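Local atomic coordinates of carbohydrate deacetylase (PDB entry 2I5I), a protein that probably removes acetyl groups from acetylated carbohydrates, a step in oligosaccharide breakdown, as a YdjC-family hydrolase thought to use magnesium. Residues 3-11 against 253-261; 25-33 against 239-248. One frame throughout, in Å; residues are numbered along the deposited sequence.

Interaction 1 of 2, residues 3-11 against 253-261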
ATOM      1  N   SER A   3      31.087  13.525 -23.185  1.00 58.70           N
ATOM      2  CA  SER A   3      30.661  13.039 -21.876  1.00 54.90           C
ATOM      3  C   SER A   3      29.270  13.540 -21.511  1.00 52.30           C
ATOM      4  O   SER A   3      28.900  14.694 -21.752  1.00 38.78           O
ATOM      5  CB  SER A   3      31.675  13.461 -20.803  1.00 60.79           C
ATOM      6  N   ASN A   4      28.449  12.666 -20.920  1.00 50.25           N
ATOM      7  CA  ASN A   4      27.096  13.142 -20.616  1.00 47.79           C
ATOM      8  C   ASN A   4      27.151  14.085 -19.417  1.00 38.34           C
ATOM      9  O   ASN A   4      28.138  14.126 -18.673  1.00 35.10           O
ATOM     10  CB  ASN A   4      26.151  11.964 -20.402  1.00 51.65           C
ATOM     11  CG  ASN A   4      26.749  10.914 -19.487  1.00 52.39           C
ATOM     12  OD1 ASN A   4      27.449  11.261 -18.534  1.00 55.81           O
ATOM     13  ND2 ASN A   4      26.469   9.649 -19.785  1.00 27.65           N
ATOM     14  N   LYS A   5      26.080  14.862 -19.254  1.00 32.34           N
ATOM     15  CA  LYS A   5      25.973  15.811 -18.152  1.00 30.58           C
ATOM     16  C   LYS A   5      24.894  15.299 -17.196  1.00 29.64           C
ATOM     17  O   LYS A   5      23.795  14.987 -17.657  1.00 27.63           O
ATOM     18  CB  LYS A   5      25.645  17.220 -18.620  1.00 30.76           C
ATOM     19  CG  LYS A   5      26.575  17.731 -19.716  1.00 36.61           C
ATOM     20  CD  LYS A   5      27.666  18.607 -19.113  1.00 39.63           C
ATOM     21  CE  LYS A   5      28.733  18.992 -20.123  1.00 39.65           C
ATOM     22  NZ  LYS A   5      28.859  20.459 -20.353  1.00 55.15           N
ATOM     23  N   LYS A   6      25.244  15.211 -15.918  1.00 24.24           N
ATOM     24  CA  LYS A   6      24.269  14.715 -14.936  1.00 24.23           C
ATOM     25  C   LYS A   6      23.845  15.859 -14.029  1.00 31.69           C
ATOM     26  O   LYS A   6      24.671  16.508 -13.380  1.00 30.47           O
ATOM     27  CB  LYS A   6      24.858  13.558 -14.145  1.00 25.49           C
ATOM     28  CG  LYS A   6      25.213  12.368 -15.040  1.00 32.01           C
ATOM     29  CD  LYS A   6      25.918  11.329 -14.175  1.00 41.92           C
ATOM     30  CE  LYS A   6      27.371  11.226 -14.620  1.00 44.00           C
ATOM     31  NZ  LYS A   6      27.470  10.201 -15.694  1.00 28.00           N
ATOM     32  N   LEU A   7      22.540  16.097 -14.011  1.00 22.84           N
ATOM     33  CA  LEU A   7      21.959  17.218 -13.310  1.00 22.19           C
ATOM     34  C   LEU A   7      21.030  16.737 -12.179  1.00 22.31           C
ATOM     35  O   LEU A   7      20.037  16.087 -12.437  1.00 19.48           O
ATOM     36  CB  LEU A   7      21.151  18.118 -14.242  1.00 17.99           C
ATOM     37  CG  LEU A   7      20.452  19.294 -13.570  1.00 18.13           C
ATOM     38  CD1 LEU A   7      21.451  20.215 -12.878  1.00 25.41           C
ATOM     39  CD2 LEU A   7      19.637  20.129 -14.559  1.00 21.53           C
ATOM     40  N   ILE A   8      21.435  17.056 -10.970  1.00 19.70           N
ATOM     41  CA  ILE A   8      20.695  16.835  -9.750  1.00 20.00           C
ATOM     42  C   ILE A   8      19.961  18.142  -9.461  1.00 23.96           C
ATOM     43  O   ILE A   8      20.567  19.209  -9.345  1.00 24.55           O
ATOM     44  CB  ILE A   8      21.642  16.451  -8.611  1.00 21.27           C
ATOM     45  CG1 ILE A   8      22.466  15.196  -8.870  1.00 21.50           C
ATOM     46  CG2 ILE A   8      20.864  16.354  -7.308  1.00 23.36           C
ATOM     47  CD1 ILE A   8      23.563  14.992  -7.850  1.00 21.22           C
ATOM     48  N   ILE A   9      18.652  18.089  -9.381  1.00 23.00           N
ATOM     49  CA  ILE A   9      17.741  19.163  -9.018  1.00 21.70           C
ATOM     50  C   ILE A   9      17.164  18.769  -7.668  1.00 19.56           C
ATOM     51  O   ILE A   9      16.384  17.840  -7.521  1.00 19.26           O
ATOM     52  CB  ILE A   9      16.651  19.401 -10.076  1.00 21.26           C
ATOM     53  CG1 ILE A   9      17.272  19.620 -11.443  1.00 20.52           C
ATOM     54  CG2 ILE A   9      15.736  20.554  -9.703  1.00 20.85           C
ATOM     55  CD1 ILE A   9      16.328  19.889 -12.581  1.00 21.71           C
ATOM     56  N   ASN A  10      17.664  19.485  -6.659  1.00 18.92           N
ATOM     57  CA  ASN A  10      17.410  19.079  -5.280  1.00 19.76           C
ATOM     58  C   ASN A  10      16.593  20.162  -4.598  1.00 18.37           C
ATOM     59  O   ASN A  10      16.987  21.324  -4.540  1.00 23.79           O
ATOM     60  CB  ASN A  10      18.702  18.834  -4.483  1.00 18.64           C
ATOM     61  CG  ASN A  10      18.415  18.341  -3.075  1.00 18.73           C
ATOM     62  OD1 ASN A  10      18.450  17.138  -2.782  1.00 23.55           O
ATOM     63  ND2 ASN A  10      18.143  19.289  -2.205  1.00 19.01           N
ATOM     64  N   ALA A  11      15.460  19.724  -4.060  1.00 22.47           N
ATOM     65  CA  ALA A  11      14.599  20.612  -3.290  1.00 16.62           C
ATOM     66  C   ALA A  11      15.041  20.633  -1.839  1.00 14.22           C
ATOM     67  O   ALA A  11      15.023  19.601  -1.165  1.00 19.43           O
ATOM     68  CB  ALA A  11      13.144  20.154  -3.382  1.00 20.81           C
ATOM     69  N   ILE A 253      20.493  16.712 -21.367  1.00 31.37           N
ATOM     70  CA  ILE A 253      20.910  16.560 -19.973  1.00 33.54           C
ATOM     71  C   ILE A 253      20.169  15.415 -19.285  1.00 34.05           C
ATOM     72  O   ILE A 253      18.963  15.258 -19.464  1.00 28.74           O
ATOM     73  CB  ILE A 253      20.721  17.883 -19.200  1.00 26.52           C
ATOM     74  CG1 ILE A 253      21.574  18.993 -19.812  1.00 28.97           C
ATOM     75  CG2 ILE A 253      20.972  17.727 -17.711  1.00 25.14           C
ATOM     76  CD1 ILE A 253      21.295  20.400 -19.390  1.00 23.58           C
ATOM     77  N   LEU A 254      20.928  14.642 -18.519  1.00 26.25           N
ATOM     78  CA  LEU A 254      20.449  13.499 -17.760  1.00 27.27           C
ATOM     79  C   LEU A 254      20.006  13.935 -16.371  1.00 28.47           C
ATOM     80  O   LEU A 254      20.821  14.501 -15.634  1.00 27.82           O
ATOM     81  CB  LEU A 254      21.497  12.402 -17.568  1.00 27.38           C
ATOM     82  CG  LEU A 254      21.960  11.614 -18.791  1.00 31.32           C
ATOM     83  CD1 LEU A 254      23.016  10.590 -18.407  1.00 32.74           C
ATOM     84  CD2 LEU A 254      20.757  10.983 -19.479  1.00 37.46           C
ATOM     85  N   LEU A 255      18.741  13.686 -16.005  1.00 25.33           N
ATOM     86  CA  LEU A 255      18.355  14.087 -14.645  1.00 18.57           C
ATOM     87  C   LEU A 255      18.691  12.998 -13.645  1.00 23.22           C
ATOM     88  O   LEU A 255      18.165  11.894 -13.698  1.00 26.71           O
ATOM     89  CB  LEU A 255      16.861  14.427 -14.573  1.00 24.18           C
ATOM     90  CG  LEU A 255      16.459  15.794 -15.124  1.00 26.91           C
ATOM     91  CD1 LEU A 255      14.933  15.936 -15.164  1.00 30.65           C
ATOM     92  CD2 LEU A 255      17.066  16.927 -14.299  1.00 30.88           C
ATOM     93  N   ALA A 256      19.563  13.338 -12.696  1.00 20.09           N
ATOM     94  CA  ALA A 256      20.103  12.376 -11.761  1.00 21.78           C
ATOM     95  C   ALA A 256      19.894  12.733 -10.306  1.00 17.54           C
ATOM     96  O   ALA A 256      19.335  13.763  -9.939  1.00 22.33           O
ATOM     97  CB  ALA A 256      21.608  12.270 -12.054  1.00 27.36           C
ATOM     98  N   ASN A 257      20.400  11.861  -9.438  1.00 19.08           N
ATOM     99  CA  ASN A 257      20.324  12.068  -7.994  1.00 20.35           C
ATOM    100  C   ASN A 257      21.678  11.707  -7.391  1.00 21.59           C
ATOM    101  O   ASN A 257      22.569  11.376  -8.188  1.00 22.61           O
ATOM    102  CB  ASN A 257      19.184  11.272  -7.362  1.00 22.15           C
ATOM    103  CG  ASN A 257      19.243   9.794  -7.676  1.00 29.29           C
ATOM    104  OD1 ASN A 257      20.304   9.165  -7.588  1.00 21.32           O
ATOM    105  ND2 ASN A 257      18.084   9.260  -8.045  1.00 22.71           N
ATOM    106  N   TYR A 258      21.841  11.811  -6.083  1.00 19.94           N
ATOM    107  CA  TYR A 258      23.158  11.540  -5.484  1.00 23.10           C
ATOM    108  C   TYR A 258      23.524  10.070  -5.472  1.00 21.36           C
ATOM    109  O   TYR A 258      24.620   9.715  -5.012  1.00 27.40           O
ATOM    110  CB  TYR A 258      23.252  12.120  -4.066  1.00 21.67           C
ATOM    111  CG  TYR A 258      23.711  13.558  -3.971  1.00 24.33           C
ATOM    112  CD1 TYR A 258      22.883  14.634  -4.219  1.00 20.30           C
ATOM    113  CD2 TYR A 258      25.023  13.870  -3.611  1.00 20.94           C
ATOM    114  CE1 TYR A 258      23.286  15.958  -4.138  1.00 22.80           C
ATOM    115  CE2 TYR A 258      25.439  15.179  -3.519  1.00 22.15           C
ATOM    116  CZ  TYR A 258      24.599  16.234  -3.775  1.00 23.78           C
ATOM    117  OH  TYR A 258      25.048  17.522  -3.667  1.00 24.58           O
ATOM    118  N   GLU A 259      22.702   9.139  -5.955  1.00 23.37           N
ATOM    119  CA  GLU A 259      23.120   7.767  -6.176  1.00 20.98           C
ATOM    120  C   GLU A 259      24.273   7.732  -7.191  1.00 19.61           C
ATOM    121  O   GLU A 259      25.053   6.785  -7.236  1.00 25.50           O
ATOM    122  CB  GLU A 259      21.997   6.873  -6.722  1.00 20.51           C
ATOM    123  CG  GLU A 259      20.901   6.503  -5.741  1.00 21.48           C
ATOM    124  CD  GLU A 259      21.394   5.770  -4.507  1.00 30.62           C
ATOM    125  OE1 GLU A 259      22.402   5.020  -4.577  1.00 25.53           O
ATOM    126  OE2 GLU A 259      20.773   5.945  -3.432  1.00 27.72           O
ATOM    127  N   SER A 260      24.391   8.758  -8.013  1.00 20.33           N
ATOM    128  CA  SER A 260      25.421   8.914  -9.022  1.00 26.01           C
ATOM    129  C   SER A 260      26.778   9.269  -8.397  1.00 33.39           C
ATOM    130  O   SER A 260      27.805   9.258  -9.085  1.00 29.12           O
ATOM    131  CB  SER A 260      25.051  10.006 -10.021  1.00 25.50           C
ATOM    132  OG  SER A 260      25.138  11.290  -9.420  1.00 28.48           O
ATOM    133  N   LEU A 261      26.760   9.560  -7.107  1.00 25.21           N
ATOM    134  CA  LEU A 261      27.915   9.939  -6.313  1.00 24.50           C
ATOM    135  C   LEU A 261      28.118   9.075  -5.076  1.00 23.30           C
ATOM    136  O   LEU A 261      28.787   9.491  -4.132  1.00 24.08           O
ATOM    137  CB  LEU A 261      27.785  11.398  -5.855  1.00 21.81           C
ATOM    138  CG  LEU A 261      27.804  12.459  -6.959  1.00 27.46           C
ATOM    139  CD1 LEU A 261      27.458  13.822  -6.376  1.00 27.18           C
ATOM    140  CD2 LEU A 261      29.149  12.467  -7.679  1.00 24.90           C
TER

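Interaction 2 of 2, residues 25-33 against 239-248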
ATOM      1  N   ILE A  25       6.879  17.177  -3.143  1.00 15.20           N
ATOM      2  CA  ILE A  25       6.410  15.967  -3.819  1.00 18.28           C
ATOM      3  C   ILE A  25       5.789  16.289  -5.163  1.00 17.60           C
ATOM      4  O   ILE A  25       6.013  15.559  -6.133  1.00 17.00           O
ATOM      5  CB  ILE A  25       5.454  15.191  -2.884  1.00 22.48           C
ATOM      6  CG1 ILE A  25       6.189  14.538  -1.720  1.00 19.71           C
ATOM      7  CG2 ILE A  25       4.634  14.161  -3.657  1.00 21.61           C
ATOM      8  CD1 ILE A  25       5.367  13.880  -0.628  1.00 18.75           C
ATOM      9  N   GLU A  26       5.030  17.376  -5.267  1.00 20.32           N
ATOM     10  CA  GLU A  26       4.435  17.804  -6.533  1.00 18.48           C
ATOM     11  C   GLU A  26       5.466  18.095  -7.623  1.00 15.04           C
ATOM     12  O   GLU A  26       5.366  17.709  -8.776  1.00 19.42           O
ATOM     13  CB  GLU A  26       3.590  19.050  -6.257  1.00 17.23           C
ATOM     14  CG  GLU A  26       2.827  19.565  -7.457  1.00 23.99           C
ATOM     15  CD  GLU A  26       1.685  18.705  -7.957  1.00 30.59           C
ATOM     16  OE1 GLU A  26       1.254  17.752  -7.273  1.00 27.03           O
ATOM     17  OE2 GLU A  26       1.199  18.994  -9.082  1.00 29.29           O
ATOM     18  N   ALA A  27       6.471  18.856  -7.200  1.00 18.52           N
ATOM     19  CA  ALA A  27       7.565  19.273  -8.064  1.00 21.68           C
ATOM     20  C   ALA A  27       8.358  18.078  -8.566  1.00 20.50           C
ATOM     21  O   ALA A  27       8.922  18.118  -9.656  1.00 20.08           O
ATOM     22  CB  ALA A  27       8.444  20.242  -7.261  1.00 18.97           C
ATOM     23  N   HIS A  28       8.404  16.998  -7.792  1.00 17.08           N
ATOM     24  CA  HIS A  28       9.065  15.786  -8.269  1.00 18.63           C
ATOM     25  C   HIS A  28       8.169  14.992  -9.209  1.00 24.77           C
ATOM     26  O   HIS A  28       8.562  14.624 -10.323  1.00 22.03           O
ATOM     27  CB  HIS A  28       9.481  14.920  -7.084  1.00 18.53           C
ATOM     28  CG  HIS A  28       9.891  13.526  -7.396  1.00 20.49           C
ATOM     29  ND1 HIS A  28      11.091  13.242  -8.016  1.00 20.56           N
ATOM     30  CD2 HIS A  28       9.295  12.328  -7.201  1.00 21.38           C
ATOM     31  CE1 HIS A  28      11.213  11.942  -8.190  1.00 22.99           C
ATOM     32  NE2 HIS A  28      10.139  11.355  -7.696  1.00 23.17           N
ATOM     33  N   LYS A  29       6.943  14.729  -8.765  1.00 21.22           N
ATOM     34  CA  LYS A  29       6.061  13.806  -9.483  1.00 22.48           C
ATOM     35  C   LYS A  29       5.567  14.396 -10.796  1.00 17.68           C
ATOM     36  O   LYS A  29       5.415  13.635 -11.752  1.00 21.14           O
ATOM     37  CB  LYS A  29       4.885  13.404  -8.583  1.00 23.38           C
ATOM     38  CG  LYS A  29       5.290  12.481  -7.439  1.00 27.09           C
ATOM     39  CD  LYS A  29       4.105  12.148  -6.544  1.00 31.91           C
ATOM     40  CE  LYS A  29       3.487  10.814  -6.939  1.00 39.02           C
ATOM     41  NZ  LYS A  29       2.073  10.722  -6.435  1.00 36.64           N
ATOM     42  N   ARG A  30       5.312  15.695 -10.845  1.00 20.45           N
ATOM     43  CA  ARG A  30       4.855  16.396 -12.023  1.00 16.85           C
ATOM     44  C   ARG A  30       5.942  17.215 -12.706  1.00 22.12           C
ATOM     45  O   ARG A  30       5.715  17.861 -13.722  1.00 22.25           O
ATOM     46  CB  ARG A  30       3.707  17.373 -11.648  1.00 24.97           C
ATOM     47  CG  ARG A  30       2.744  17.564 -12.818  1.00 35.01           C
ATOM     48  CD  ARG A  30       1.727  18.676 -12.560  1.00 31.50           C
ATOM     49  NE  ARG A  30       0.856  18.290 -11.456  1.00 41.08           N
ATOM     50  CZ  ARG A  30      -0.172  17.456 -11.531  1.00 46.09           C
ATOM     51  NH1 ARG A  30      -0.526  16.877 -12.665  1.00 38.88           N
ATOM     52  NH2 ARG A  30      -0.883  17.188 -10.439  1.00 31.71           N
ATOM     53  N   GLY A  31       7.150  17.256 -12.144  1.00 22.74           N
ATOM     54  CA  GLY A  31       8.144  18.228 -12.568  1.00 21.47           C
ATOM     55  C   GLY A  31       9.545  17.629 -12.604  1.00 18.96           C
ATOM     56  O   GLY A  31       9.697  16.417 -12.684  1.00 23.81           O
ATOM     57  N   VAL A  32      10.577  18.472 -12.522  1.00 24.34           N
ATOM     58  CA  VAL A  32      11.927  17.931 -12.741  1.00 23.52           C
ATOM     59  C   VAL A  32      12.766  17.781 -11.482  1.00 25.89           C
ATOM     60  O   VAL A  32      13.958  17.440 -11.574  1.00 22.82           O
ATOM     61  CB  VAL A  32      12.661  18.809 -13.786  1.00 28.32           C
ATOM     62  CG1 VAL A  32      11.975  18.681 -15.145  1.00 25.15           C
ATOM     63  CG2 VAL A  32      12.727  20.254 -13.341  1.00 20.87           C
ATOM     64  N   VAL A  33      12.221  17.974 -10.290  1.00 20.42           N
ATOM     65  CA  VAL A  33      12.936  17.742  -9.036  1.00 20.19           C
ATOM     66  C   VAL A  33      13.251  16.255  -8.904  1.00 23.76           C
ATOM     67  O   VAL A  33      12.370  15.391  -8.979  1.00 23.27           O
ATOM     68  CB  VAL A  33      12.160  18.227  -7.800  1.00 19.26           C
ATOM     69  CG1 VAL A  33      12.843  17.781  -6.515  1.00 18.44           C
ATOM     70  CG2 VAL A  33      11.989  19.741  -7.852  1.00 18.62           C
ATOM     71  N   LEU A 239       9.161  24.601 -12.028  1.00 19.00           N
ATOM     72  CA  LEU A 239       9.755  23.265 -12.090  1.00 23.53           C
ATOM     73  C   LEU A 239       8.827  22.192 -12.650  1.00 25.54           C
ATOM     74  O   LEU A 239       9.291  21.113 -13.007  1.00 21.68           O
ATOM     75  CB  LEU A 239      10.250  22.825 -10.703  1.00 25.17           C
ATOM     76  CG  LEU A 239      11.334  23.743 -10.115  1.00 25.06           C
ATOM     77  CD1 LEU A 239      11.574  23.448  -8.649  1.00 33.37           C
ATOM     78  CD2 LEU A 239      12.613  23.589 -10.930  1.00 30.00           C
ATOM     79  N   THR A 240       7.526  22.454 -12.757  1.00 20.98           N
ATOM     80  CA  THR A 240       6.596  21.499 -13.339  1.00 23.51           C
ATOM     81  C   THR A 240       6.153  21.915 -14.740  1.00 27.62           C
ATOM     82  O   THR A 240       5.294  21.255 -15.342  1.00 25.20           O
ATOM     83  CB  THR A 240       5.336  21.344 -12.455  1.00 20.79           C
ATOM     84  OG1 THR A 240       4.710  22.626 -12.373  1.00 20.31           O
ATOM     85  CG2 THR A 240       5.692  20.931 -11.048  1.00 19.77           C
ATOM     86  N   SER A 241       6.731  22.989 -15.276  1.00 25.52           N
ATOM     87  CA  SER A 241       6.359  23.477 -16.599  1.00 23.40           C
ATOM     88  C   SER A 241       6.905  22.620 -17.729  1.00 29.11           C
ATOM     89  O   SER A 241       7.982  22.032 -17.665  1.00 26.98           O
ATOM     90  CB  SER A 241       6.791  24.937 -16.769  1.00 30.54           C
ATOM     91  OG  SER A 241       8.194  25.126 -16.842  1.00 29.37           O
ATOM     92  N   GLN A 242       6.130  22.528 -18.820  1.00 27.35           N
ATOM     93  CA  GLN A 242       6.561  21.838 -20.020  1.00 28.50           C
ATOM     94  C   GLN A 242       7.835  22.428 -20.616  1.00 28.65           C
ATOM     95  O   GLN A 242       8.671  21.694 -21.142  1.00 34.91           O
ATOM     96  CB  GLN A 242       5.451  21.892 -21.083  1.00 41.69           C
ATOM     97  CG  GLN A 242       5.730  20.943 -22.249  1.00 52.95           C
ATOM     98  CD  GLN A 242       4.860  19.701 -22.133  1.00 62.26           C
ATOM     99  OE1 GLN A 242       3.668  19.778 -22.436  1.00 64.06           O
ATOM    100  NE2 GLN A 242       5.445  18.583 -21.712  1.00 66.38           N
ATOM    101  N   GLU A 243       7.978  23.745 -20.543  1.00 32.74           N
ATOM    102  CA  GLU A 243       9.144  24.426 -21.088  1.00 27.98           C
ATOM    103  C   GLU A 243      10.420  23.960 -20.407  1.00 31.86           C
ATOM    104  O   GLU A 243      11.443  23.700 -21.039  1.00 31.84           O
ATOM    105  CB  GLU A 243       9.023  25.941 -20.908  1.00 31.41           C
ATOM    106  CG  GLU A 243      10.223  26.664 -21.513  1.00 38.63           C
ATOM    107  CD  GLU A 243      10.045  28.173 -21.524  1.00 52.43           C
ATOM    108  OE1 GLU A 243       9.046  28.644 -20.938  1.00 58.74           O
ATOM    109  OE2 GLU A 243      10.894  28.874 -22.115  1.00 50.01           O
ATOM    110  N   VAL A 244      10.346  23.845 -19.081  1.00 29.59           N
ATOM    111  CA  VAL A 244      11.535  23.380 -18.369  1.00 27.03           C
ATOM    112  C   VAL A 244      11.868  21.955 -18.743  1.00 28.16           C
ATOM    113  O   VAL A 244      13.018  21.667 -19.081  1.00 26.16           O
ATOM    114  CB  VAL A 244      11.342  23.514 -16.845  1.00 26.82           C
ATOM    115  CG1 VAL A 244      12.513  22.861 -16.130  1.00 31.34           C
ATOM    116  CG2 VAL A 244      11.166  24.982 -16.501  1.00 26.00           C
ATOM    117  N   LYS A 245      10.884  21.052 -18.712  1.00 29.08           N
ATOM    118  CA  LYS A 245      11.149  19.669 -19.098  1.00 34.36           C
ATOM    119  C   LYS A 245      11.740  19.593 -20.502  1.00 35.23           C
ATOM    120  O   LYS A 245      12.735  18.892 -20.699  1.00 31.41           O
ATOM    121  CB  LYS A 245       9.872  18.824 -19.012  1.00 39.78           C
ATOM    122  CG  LYS A 245       9.414  18.671 -17.564  1.00 39.25           C
ATOM    123  CD  LYS A 245       8.096  17.918 -17.481  1.00 43.06           C
ATOM    124  CE  LYS A 245       7.497  18.030 -16.087  1.00 35.83           C
ATOM    125  NZ  LYS A 245       6.068  18.457 -16.114  1.00 46.10           N
ATOM    126  N   GLU A 246      11.148  20.313 -21.450  1.00 31.04           N
ATOM    127  CA  GLU A 246      11.663  20.290 -22.823  1.00 31.52           C
ATOM    128  C   GLU A 246      13.100  20.794 -22.901  1.00 28.33           C
ATOM    129  O   GLU A 246      13.908  20.233 -23.651  1.00 36.03           O
ATOM    130  CB  GLU A 246      10.741  21.105 -23.746  1.00 37.61           C
ATOM    131  CG  GLU A 246       9.542  20.271 -24.196  1.00 39.43           C
ATOM    132  CD  GLU A 246       8.427  21.055 -24.848  1.00 43.03           C
ATOM    133  OE1 GLU A 246       8.632  22.248 -25.162  1.00 45.09           O
ATOM    134  OE2 GLU A 246       7.351  20.436 -25.040  1.00 49.76           O
ATOM    135  N   ALA A 247      13.433  21.829 -22.142  1.00 25.34           N
ATOM    136  CA  ALA A 247      14.771  22.423 -22.197  1.00 25.97           C
ATOM    137  C   ALA A 247      15.844  21.413 -21.818  1.00 35.10           C
ATOM    138  O   ALA A 247      16.901  21.305 -22.454  1.00 35.97           O
ATOM    139  CB  ALA A 247      14.889  23.630 -21.289  1.00 28.38           C
ATOM    140  N   ILE A 248      15.574  20.657 -20.753  1.00 27.33           N
ATOM    141  CA  ILE A 248      16.570  19.655 -20.330  1.00 24.30           C
ATOM    142  C   ILE A 248      16.729  18.623 -21.430  1.00 38.45           C
ATOM    143  O   ILE A 248      17.830  18.202 -21.799  1.00 31.82           O
ATOM    144  CB  ILE A 248      16.134  19.069 -18.977  1.00 30.89           C
ATOM    145  CG1 ILE A 248      16.455  20.042 -17.828  1.00 34.24           C
ATOM    146  CG2 ILE A 248      16.695  17.685 -18.713  1.00 31.05           C
ATOM    147  CD1 ILE A 248      15.455  20.039 -16.695  1.00 28.05           C
TER

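Interaction 1 of 2, residues 3-11 against 253-261
Ile-8 lays its CD1 methyl over one face of the Tyr-258 ring, displaced toward the rim. This is a CH-pi contact, with CD1 of Ile-8 4.0 Å from the centroid of the Tyr-258 ring. CG1 of Ile-8 stands anti to the carbonyl carbon (chi1 -59°) and the chain then runs on extended, which carries CD1 out to the ring. The two side chains cross at about a right angle. The Tyr-258 hydroxyl is hydrogen-bonded to Glu-210, and its ring also stacks with His-126. Before Tyr-258 the two segments run as neighbouring parallel strands. Leu-7 N donates to Leu-254 O at 2.9 Å, and Ala-256 N donates to Leu-7 O at 2.8 Å. Leu-254 N also donates to Lys-5 O, at 3.0 Å. Strand 254-256 adds on one side of strand 6-11, which also pairs in parallel with 35-38 and 208-213, in a beta/alpha fold consistent with the barrel-like deacetylases of this clan. On the face carrying Leu-7 and Leu-255 the packing is apolar. CB of Leu-7 presses on CG2 of Ile-253 at 3.5 Å, tighter than usual for two carbons. CD2 of Leu-255 meets CD1 of Ile-9 at 3.5 Å, and Leu-7 lies alongside Leu-255. The other face is more mixed. CB of Lys-6 packs on the Ala-256 methyl, and the Lys-6 chain bends so that NZ reaches Asn-4 OD1 at 3.0 Å. Asp-111 of the second subunit takes both Lys-6 NZ and Asn-4 ND2, and Lys-6 also pairs with Glu-207. Past the strand, Asn-257 OD1 accepts from Glu-259 N at 2.9 Å, an Asx turn, while Asn-257 O takes both the backbone N and the hydroxyl of Ser-260.

Interaction 2 of 2, residues 25-33 against 239-248
Lys-245 NZ lies 2.5 Å from Arg-30 O, a hydrogen bond so short that its length is doubtful. The same ammonium group donates to Thr-240 O at 3.0 Å, from above that carbonyl plane. The Lys-245 chain is extended as far as CE and bends only at its last torsion (chi4 130°), turning NZ toward Thr-240 O. Val-32 N donates to Leu-239 O at 3.0 Å, a bent bond of 140° at the hydrogen. Arg-30 forms a salt bridge with Glu-26 one helical turn earlier, and its guanidinium group also pairs with Glu-47 of the third subunit. Gly-31 sits between the bonds, with its CA 3.7 Å from the CA of Thr-240. The backbones come this close where glycine has no side chain. The methyl CG2 of Thr-240 turns to the end of helix 18-29 and rests near Ala-27 CA, while its OG1 is hydrogen-bonded back to Val-236 O. Val-32 carries most of the apolar packing. Its CG1 lies against Lys-245 CG at 3.5 Å and meets Ile-248 CD1 tip to tip. Its CG2 touches Val-244 CG1 at 3.8 Å. The Val-33 and Leu-239 side chains cross, with CG2 of Val-33 3.8 Å from CD1 of Leu-239. Ser-241 takes the N-cap position of helix 242-250, and its OG receives a weak bond from Val-244 N. Strands 6-11 and 35-38 pair in parallel through helix 18-29, and residues 30-33 form the return turn of this beta-alpha-beta crossover, packed on the junction of helices 231-239 and 242-250.

In the fold
The chain starts with strand 6-11, the N-terminal partner of interaction 1. Helix 18-29 and the turn to strand 35-38 follow and supply the first half of interaction 2. The chain returns at 239-248, and interaction 2 closes a loop of about 205 residues. Helix 242-250 then leads into strand 254-256, which pairs with 6-11, so interaction 1 closes the outer loop. Interaction 2 is therefore nested inside it. Their centres lie about 14 Å apart, and they touch: Val-32 packs on Ile-9 and Leu-255, and Ile-253 N probably bonds to Ile-248 O. Interaction 1 joins the two ends of the chain in the sheet; interaction 2 joins the first crossover to the last helices beside it.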